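Local coordinates for protein putative Phosphate (Eubacterium rectale, PDB 3DAO) that is probably a phosphatase of the haloacid dehalogenase-like hydrolase family, although its substrate is not established, at residues P42-V47 and G274-L279; I24-D29 and C231-N236. All blocks are in the same frame, centred on the assembly; numbering follows the deposited sequence.

Contact 1: P42-V47 and G274-L279; sequences PEYMSV and GVLSVL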
ATOM      1  N   PRO A  42      15.814  -2.927 -16.122  1.00 21.72           N
ATOM      2  CA  PRO A  42      16.307  -1.538 -16.120  1.00 22.56           C
ATOM      3  C   PRO A  42      15.701  -0.677 -17.186  1.00 20.66           C
ATOM      4  O   PRO A  42      15.745   0.553 -17.091  1.00 21.40           O
ATOM      5  CB  PRO A  42      17.830  -1.688 -16.299  1.00 24.29           C
ATOM      6  CG  PRO A  42      18.019  -3.072 -16.851  1.00 24.23           C
ATOM      7  CD  PRO A  42      16.931  -3.890 -16.191  1.00 23.69           C
ATOM      8  N   GLU A  43      15.076  -1.301 -18.173  1.00 20.65           N
ATOM      9  CA  GLU A  43      14.459  -0.504 -19.220  1.00 20.30           C
ATOM     10  C   GLU A  43      13.331   0.306 -18.590  1.00 19.71           C
ATOM     11  O   GLU A  43      13.015   1.401 -19.043  1.00 17.10           O
ATOM     12  CB  GLU A  43      13.988  -1.323 -20.427  1.00 22.30           C
ATOM     13  CG  GLU A  43      13.743  -0.443 -21.618  1.00 26.80           C
ATOM     14  CD  GLU A  43      13.289  -1.197 -22.848  1.00 30.68           C
ATOM     15  OE1 GLU A  43      13.283  -2.446 -22.828  1.00 34.15           O
ATOM     16  OE2 GLU A  43      12.941  -0.521 -23.840  1.00 35.86           O
ATOM     17  N   TYR A  44      12.763  -0.215 -17.499  1.00 19.01           N
ATOM     18  CA  TYR A  44      11.701   0.535 -16.792  1.00 17.76           C
ATOM     19  C   TYR A  44      12.300   1.827 -16.259  1.00 18.37           C
ATOM     20  O   TYR A  44      11.699   2.892 -16.307  1.00 17.53           O
ATOM     21  CB  TYR A  44      11.069  -0.259 -15.619  1.00 18.85           C
ATOM     22  CG  TYR A  44       9.867  -1.097 -16.011  1.00 15.41           C
ATOM     23  CD1 TYR A  44       8.667  -0.499 -16.247  1.00 18.89           C
ATOM     24  CD2 TYR A  44       9.938  -2.476 -16.106  1.00 20.18           C
ATOM     25  CE1 TYR A  44       7.555  -1.231 -16.595  1.00 18.55           C
ATOM     26  CE2 TYR A  44       8.830  -3.224 -16.473  1.00 18.85           C
ATOM     27  CZ  TYR A  44       7.629  -2.583 -16.702  1.00 16.23           C
ATOM     28  OH  TYR A  44       6.465  -3.280 -17.077  1.00 20.29           O
HETATM   29  N   MSE A  45      13.514   1.726 -15.755  1.00 18.83           N
HETATM   30  CA  MSE A  45      14.127   2.891 -15.107  1.00 17.40           C
HETATM   31  C   MSE A  45      14.431   3.931 -16.159  1.00 16.09           C
HETATM   32  O   MSE A  45      14.242   5.103 -15.949  1.00 16.95           O
HETATM   33  CB  MSE A  45      15.414   2.537 -14.353  1.00 18.92           C
HETATM   34  CG  MSE A  45      15.327   1.439 -13.324  1.00 19.06           C
HETATM   35 SE   MSE A  45      14.094   1.840 -11.884  1.00 21.41          SE
HETATM   36  CE  MSE A  45      12.602   0.713 -12.460  1.00 22.48           C
ATOM     37  N   SER A  46      14.891   3.479 -17.327  1.00 16.66           N
ATOM     38  CA  SER A  46      15.258   4.415 -18.405  1.00 15.18           C
ATOM     39  C   SER A  46      14.065   5.147 -18.963  1.00 15.77           C
ATOM     40  O   SER A  46      14.062   6.357 -19.167  1.00 15.81           O
ATOM     41  CB  SER A  46      15.996   3.665 -19.525  1.00 17.79           C
ATOM     42  OG  SER A  46      16.236   4.538 -20.626  1.00 21.89           O
ATOM     43  N   VAL A  47      13.001   4.381 -19.192  1.00 17.45           N
ATOM     44  CA  VAL A  47      11.780   4.950 -19.766  1.00 16.39           C
ATOM     45  C   VAL A  47      11.126   5.931 -18.789  1.00 16.85           C
ATOM     46  O   VAL A  47      10.772   7.046 -19.150  1.00 16.49           O
ATOM     47  CB  VAL A  47      10.811   3.818 -20.228  1.00 17.76           C
ATOM     48  CG1 VAL A  47       9.457   4.373 -20.585  1.00 17.92           C
ATOM     49  CG2 VAL A  47      11.430   3.033 -21.417  1.00 17.81           C
ATOM     50  N   GLY A 274       4.087  -5.586 -19.908  1.00 22.16           N
ATOM     51  CA  GLY A 274       2.998  -4.802 -20.486  1.00 19.33           C
ATOM     52  C   GLY A 274       2.968  -3.330 -20.119  1.00 19.38           C
ATOM     53  O   GLY A 274       2.679  -2.456 -20.938  1.00 18.61           O
ATOM     54  N   VAL A 275       3.228  -3.024 -18.860  1.00 18.22           N
ATOM     55  CA  VAL A 275       3.219  -1.611 -18.458  1.00 16.46           C
ATOM     56  C   VAL A 275       4.362  -0.882 -19.201  1.00 16.22           C
ATOM     57  O   VAL A 275       4.193   0.232 -19.675  1.00 17.86           O
ATOM     58  CB  VAL A 275       3.340  -1.424 -16.934  1.00 17.76           C
ATOM     59  CG1 VAL A 275       3.538   0.044 -16.622  1.00 17.61           C
ATOM     60  CG2 VAL A 275       2.066  -1.956 -16.233  1.00 14.98           C
ATOM     61  N   LEU A 276       5.472  -1.573 -19.377  1.00 17.62           N
ATOM     62  CA  LEU A 276       6.633  -0.974 -20.064  1.00 19.18           C
ATOM     63  C   LEU A 276       6.218  -0.535 -21.452  1.00 21.38           C
ATOM     64  O   LEU A 276       6.540   0.575 -21.911  1.00 21.08           O
ATOM     65  CB  LEU A 276       7.807  -1.924 -20.120  1.00 21.52           C
ATOM     66  CG  LEU A 276       9.062  -1.344 -20.811  1.00 20.69           C
ATOM     67  CD1 LEU A 276       9.586  -0.110 -20.089  1.00 19.35           C
ATOM     68  CD2 LEU A 276      10.110  -2.397 -20.857  1.00 20.93           C
ATOM     69  N   SER A 277       5.464  -1.388 -22.129  1.00 21.20           N
ATOM     70  CA  SER A 277       5.036  -1.055 -23.498  0.50 21.01           C
ATOM     71  C   SER A 277       4.166   0.167 -23.552  1.00 20.86           C
ATOM     72  O   SER A 277       4.306   0.992 -24.440  1.00 21.32           O
ATOM     73  CB  SER A 277       4.327  -2.223 -24.183  0.50 20.93           C
ATOM     74  OG  SER A 277       5.220  -3.296 -24.302  0.50 21.54           O
ATOM     75  N   VAL A 278       3.303   0.339 -22.572  1.00 20.33           N
ATOM     76  CA  VAL A 278       2.443   1.516 -22.568  1.00 19.50           C
ATOM     77  C   VAL A 278       3.257   2.762 -22.260  1.00 19.40           C
ATOM     78  O   VAL A 278       3.133   3.796 -22.892  1.00 21.55           O
ATOM     79  CB  VAL A 278       1.294   1.355 -21.536  1.00 20.76           C
ATOM     80  CG1 VAL A 278       0.449   2.548 -21.519  1.00 18.71           C
ATOM     81  CG2 VAL A 278       0.468   0.087 -21.865  1.00 18.79           C
ATOM     82  N   LEU A 279       4.122   2.644 -21.270  1.00 18.74           N
ATOM     83  CA  LEU A 279       4.950   3.778 -20.906  1.00 18.06           C
ATOM     84  C   LEU A 279       5.755   4.229 -22.134  1.00 18.62           C
ATOM     85  O   LEU A 279       5.918   5.424 -22.358  1.00 19.80           O
ATOM     86  CB  LEU A 279       5.901   3.432 -19.773  1.00 17.88           C
ATOM     87  CG  LEU A 279       5.266   3.146 -18.416  1.00 17.67           C
ATOM     88  CD1 LEU A 279       6.334   2.757 -17.407  1.00 16.65           C
ATOM     89  CD2 LEU A 279       4.531   4.372 -17.957  1.00 14.84           C
TER
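Val275 meets the phenol end of Tyr44: its CB lies 3.6 Å from Tyr44 OH, and its CG1 lies farther along the ring, near CE1. At Leu276 the backbone N gives Tyr44 OH a hydrogen bond of 3.0 Å, weak because the N-H...O angle is 128°. The same residue sets CB over one face of the Tyr44 ring, 3.9 Å from the centroid, a CH-pi contact. With CG anti to the backbone N (chi1 -179°), Leu276 reaches on between the helices; CD1 meets Val47 CG2 at 3.9 Å, while CD2 lies against the extended chain of Glu43, whose OE2 forms a salt bridge with Lys280. The two helices run nearly side by side, axes 10.2 Å apart at 24°, as a layer against the central sheet of a Rossmann-like HAD core, where Val275 and Leu279 also touch Phe233 of strand 230-234. Replacing Tyr44 by an alanine would probably open a gap beneath Leu276 CB and leave the backbone N of Leu276 without this weak acceptor. One turn on, Leu279 approaches the Tyr44 ring at its edge with CD1, 4.2 Å from CD1 of the tyrosine, and its CB packs 3.8 Å from Val47 CG1.

Contact 2: I24-D29 and C231-N236; sequences IATDID and CCFGDN
Asp27 and Asp235 both carry CG between the backbone N and the carbonyl carbon (chi1 55° and 72°), which brings their carboxylates together just beyond paired strand ends: Asp27 OD2 lies 3.5 Å from Asp235 OD1, with the two planes 78° apart. Behind them the strands run parallel. Ala25 N donates to Cys231 O at 2.9 Å, Phe233 N returns a bond to Ala25 O at 3.0 Å, and the ladder ends in a weak, long bond from Asp27 N to Phe233 O (3.4 Å). Ile24, Thr26, Cys231 and Phe233 share one face of the sheet, where Ile24 CG2 meets the edge of the Phe233 ring, 3.7 Å from CE1. Thr26 OG1 stands 3.5 Å from Phe233 CB and donates to Asp27 O at 2.7 Å, tying the strand end to the loop. Asp27 and Asp29 fit the DxDx(T/V) pattern of HAD hydrolases, in which the first aspartate is the usual nucleophile. Asp27 OD1 is hydrogen-bonded to Thr31 OG1 and OD2 forms a salt bridge with Lys212; Asp239 lies close by. Asp235 OD2 also comes within 2.8 Å of Asp29 O, two acceptors without a hydrogen bond between them; such a gathering of oxygens is consistent with the magnesium site of HAD phosphatases.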
ATOM      1  N   ILE A  24       1.705  10.085 -13.724  1.00 14.96           N
ATOM      2  CA  ILE A  24       1.510   8.624 -13.826  1.00 15.11           C
ATOM      3  C   ILE A  24       1.678   7.962 -12.472  1.00 15.10           C
ATOM      4  O   ILE A  24       2.610   8.271 -11.759  1.00 13.55           O
ATOM      5  CB  ILE A  24       2.457   7.978 -14.839  1.00 15.13           C
ATOM      6  CG1 ILE A  24       2.244   8.590 -16.209  1.00 15.76           C
ATOM      7  CG2 ILE A  24       2.249   6.456 -14.872  1.00 16.91           C
ATOM      8  CD1 ILE A  24       3.416   8.278 -17.200  1.00 18.23           C
ATOM      9  N   ALA A  25       0.699   7.143 -12.085  1.00 15.24           N
ATOM     10  CA  ALA A  25       0.806   6.353 -10.853  1.00 14.51           C
ATOM     11  C   ALA A  25       0.680   4.875 -11.213  1.00 16.60           C
ATOM     12  O   ALA A  25      -0.147   4.508 -12.034  1.00 19.48           O
ATOM     13  CB  ALA A  25      -0.259   6.751  -9.832  1.00 15.12           C
ATOM     14  N   THR A  26       1.494   4.056 -10.573  1.00 16.21           N
ATOM     15  CA  THR A  26       1.445   2.623 -10.759  1.00 16.80           C
ATOM     16  C   THR A  26       1.685   1.873  -9.473  1.00 18.04           C
ATOM     17  O   THR A  26       2.465   2.329  -8.619  1.00 17.34           O
ATOM     18  CB  THR A  26       2.478   2.137 -11.824  1.00 16.99           C
ATOM     19  OG1 THR A  26       2.331   0.726 -12.027  1.00 18.13           O
ATOM     20  CG2 THR A  26       3.932   2.409 -11.402  1.00 13.78           C
ATOM     21  N   ASP A  27       0.947   0.763  -9.283  1.00 17.82           N
ATOM     22  CA  ASP A  27       1.320  -0.140  -8.194  1.00 19.68           C
ATOM     23  C   ASP A  27       2.428  -1.046  -8.738  1.00 19.14           C
ATOM     24  O   ASP A  27       2.885  -0.892  -9.877  1.00 18.19           O
ATOM     25  CB  ASP A  27       0.178  -0.850  -7.399  1.00 22.84           C
ATOM     26  CG  ASP A  27      -0.783  -1.633  -8.241  1.00 29.90           C
ATOM     27  OD1 ASP A  27      -0.533  -1.793  -9.446  1.00 29.29           O
ATOM     28  OD2 ASP A  27      -1.801  -2.124  -7.653  1.00 26.72           O
ATOM     29  N   ILE A  28       2.869  -1.962  -7.906  1.00 19.28           N
ATOM     30  CA  ILE A  28       4.032  -2.740  -8.202  1.00 20.49           C
ATOM     31  C   ILE A  28       3.782  -4.218  -8.341  1.00 20.43           C
ATOM     32  O   ILE A  28       4.062  -4.839  -9.383  1.00 20.29           O
ATOM     33  CB  ILE A  28       5.069  -2.529  -7.051  1.00 22.51           C
ATOM     34  CG1 ILE A  28       5.412  -1.031  -6.932  1.00 23.58           C
ATOM     35  CG2 ILE A  28       6.316  -3.388  -7.255  1.00 20.10           C
ATOM     36  CD1 ILE A  28       6.309  -0.678  -5.761  1.00 21.65           C
ATOM     37  N   ASP A  29       3.279  -4.773  -7.257  1.00 20.41           N
ATOM     38  CA  ASP A  29       3.134  -6.226  -7.143  1.00 21.23           C
ATOM     39  C   ASP A  29       2.039  -6.830  -7.989  1.00 22.65           C
ATOM     40  O   ASP A  29       0.838  -6.640  -7.767  1.00 24.37           O
ATOM     41  CB  ASP A  29       3.021  -6.628  -5.690  1.00 21.62           C
ATOM     42  CG  ASP A  29       4.302  -6.340  -4.911  1.00 23.23           C
ATOM     43  OD1 ASP A  29       5.369  -6.905  -5.229  1.00 23.08           O
ATOM     44  OD2 ASP A  29       4.223  -5.575  -3.936  1.00 24.71           O
ATOM     45  N   CYS A 231      -2.726   9.239 -15.305  1.00 18.41           N
ATOM     46  CA  CYS A 231      -2.751   7.871 -15.823  1.00 18.73           C
ATOM     47  C   CYS A 231      -2.345   6.899 -14.706  1.00 18.99           C
ATOM     48  O   CYS A 231      -1.282   7.046 -14.139  1.00 17.85           O
ATOM     49  CB  CYS A 231      -1.821   7.703 -17.027  1.00 18.56           C
ATOM     50  SG  CYS A 231      -1.656   6.028 -17.645  1.00 22.64           S
ATOM     51  N   CYS A 232      -3.218   5.928 -14.408  1.00 17.87           N
ATOM     52  CA  CYS A 232      -2.966   4.875 -13.412  1.00 18.33           C
ATOM     53  C   CYS A 232      -2.891   3.483 -14.034  1.00 18.35           C
ATOM     54  O   CYS A 232      -3.594   3.152 -14.978  1.00 17.62           O
ATOM     55  CB  CYS A 232      -4.058   4.862 -12.327  1.00 19.17           C
ATOM     56  SG  CYS A 232      -4.123   6.359 -11.326  1.00 20.97           S
ATOM     57  N   PHE A 233      -2.018   2.682 -13.455  1.00 18.04           N
ATOM     58  CA  PHE A 233      -1.838   1.288 -13.803  1.00 17.54           C
ATOM     59  C   PHE A 233      -2.112   0.454 -12.578  1.00 19.35           C
ATOM     60  O   PHE A 233      -1.650   0.760 -11.480  1.00 17.87           O
ATOM     61  CB  PHE A 233      -0.406   0.972 -14.240  1.00 17.80           C
ATOM     62  CG  PHE A 233      -0.011   1.641 -15.510  1.00 20.75           C
ATOM     63  CD1 PHE A 233       0.572   2.895 -15.490  1.00 19.29           C
ATOM     64  CD2 PHE A 233      -0.226   1.013 -16.743  1.00 20.28           C
ATOM     65  CE1 PHE A 233       0.949   3.521 -16.664  1.00 18.77           C
ATOM     66  CE2 PHE A 233       0.150   1.651 -17.921  1.00 20.43           C
ATOM     67  CZ  PHE A 233       0.718   2.899 -17.882  1.00 19.31           C
ATOM     68  N   GLY A 234      -2.860  -0.616 -12.768  1.00 19.48           N
ATOM     69  CA  GLY A 234      -3.180  -1.508 -11.657  1.00 18.67           C
ATOM     70  C   GLY A 234      -3.563  -2.927 -12.001  1.00 18.85           C
ATOM     71  O   GLY A 234      -3.649  -3.314 -13.163  1.00 17.48           O
ATOM     72  N   ASP A 235      -3.712  -3.728 -10.951  1.00 19.29           N
ATOM     73  CA  ASP A 235      -4.033  -5.145 -11.118  1.00 20.20           C
ATOM     74  C   ASP A 235      -4.922  -5.760 -10.042  1.00 22.24           C
ATOM     75  O   ASP A 235      -5.227  -6.946 -10.114  1.00 20.84           O
ATOM     76  CB  ASP A 235      -2.754  -5.975 -11.159  1.00 20.97           C
ATOM     77  CG  ASP A 235      -2.056  -6.091  -9.822  1.00 25.05           C
ATOM     78  OD1 ASP A 235      -2.329  -5.294  -8.909  1.00 22.80           O
ATOM     79  OD2 ASP A 235      -1.211  -7.008  -9.673  1.00 31.81           O
ATOM     80  N   ASN A 236      -5.344  -4.935  -9.095  1.00 22.76           N
ATOM     81  CA  ASN A 236      -6.022  -5.383  -7.870  1.00 25.84           C
ATOM     82  C   ASN A 236      -7.371  -4.733  -7.690  1.00 24.78           C
ATOM     83  O   ASN A 236      -7.608  -3.631  -8.135  1.00 21.01           O
ATOM     84  CB  ASN A 236      -5.102  -4.974  -6.698  1.00 26.68           C
ATOM     85  CG  ASN A 236      -5.436  -5.646  -5.378  1.00 31.93           C
ATOM     86  OD1 ASN A 236      -6.518  -5.471  -4.791  1.00 34.91           O
ATOM     87  ND2 ASN A 236      -4.462  -6.378  -4.864  1.00 36.77           N
TER

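Both contacts are largely buried, but contact 2 lies nearer the middle of the chain, its centre about 11 Å from the chain centre against about 21 Å for contact 1. Contact 2 joins neighbouring strands within the central sheet; contact 1 joins two helices packed on that sheet. They meet chiefly at Phe233, whose CZ lies 3.7 Å from Val278 CG1 and whose CE1 lies 3.9 Å from Leu279 CD2, and Leu279 also reaches Ile24. The chemistry differs accordingly: regular backbone bonding leads to a cluster of carboxylates in 24-29 with 231-236, whereas 42-47 with 274-279 relies on apolar packing and one weak hydrogen bond. Helix 42-53 follows strand 23-26 in the chain, so the first segments belong to consecutive elements.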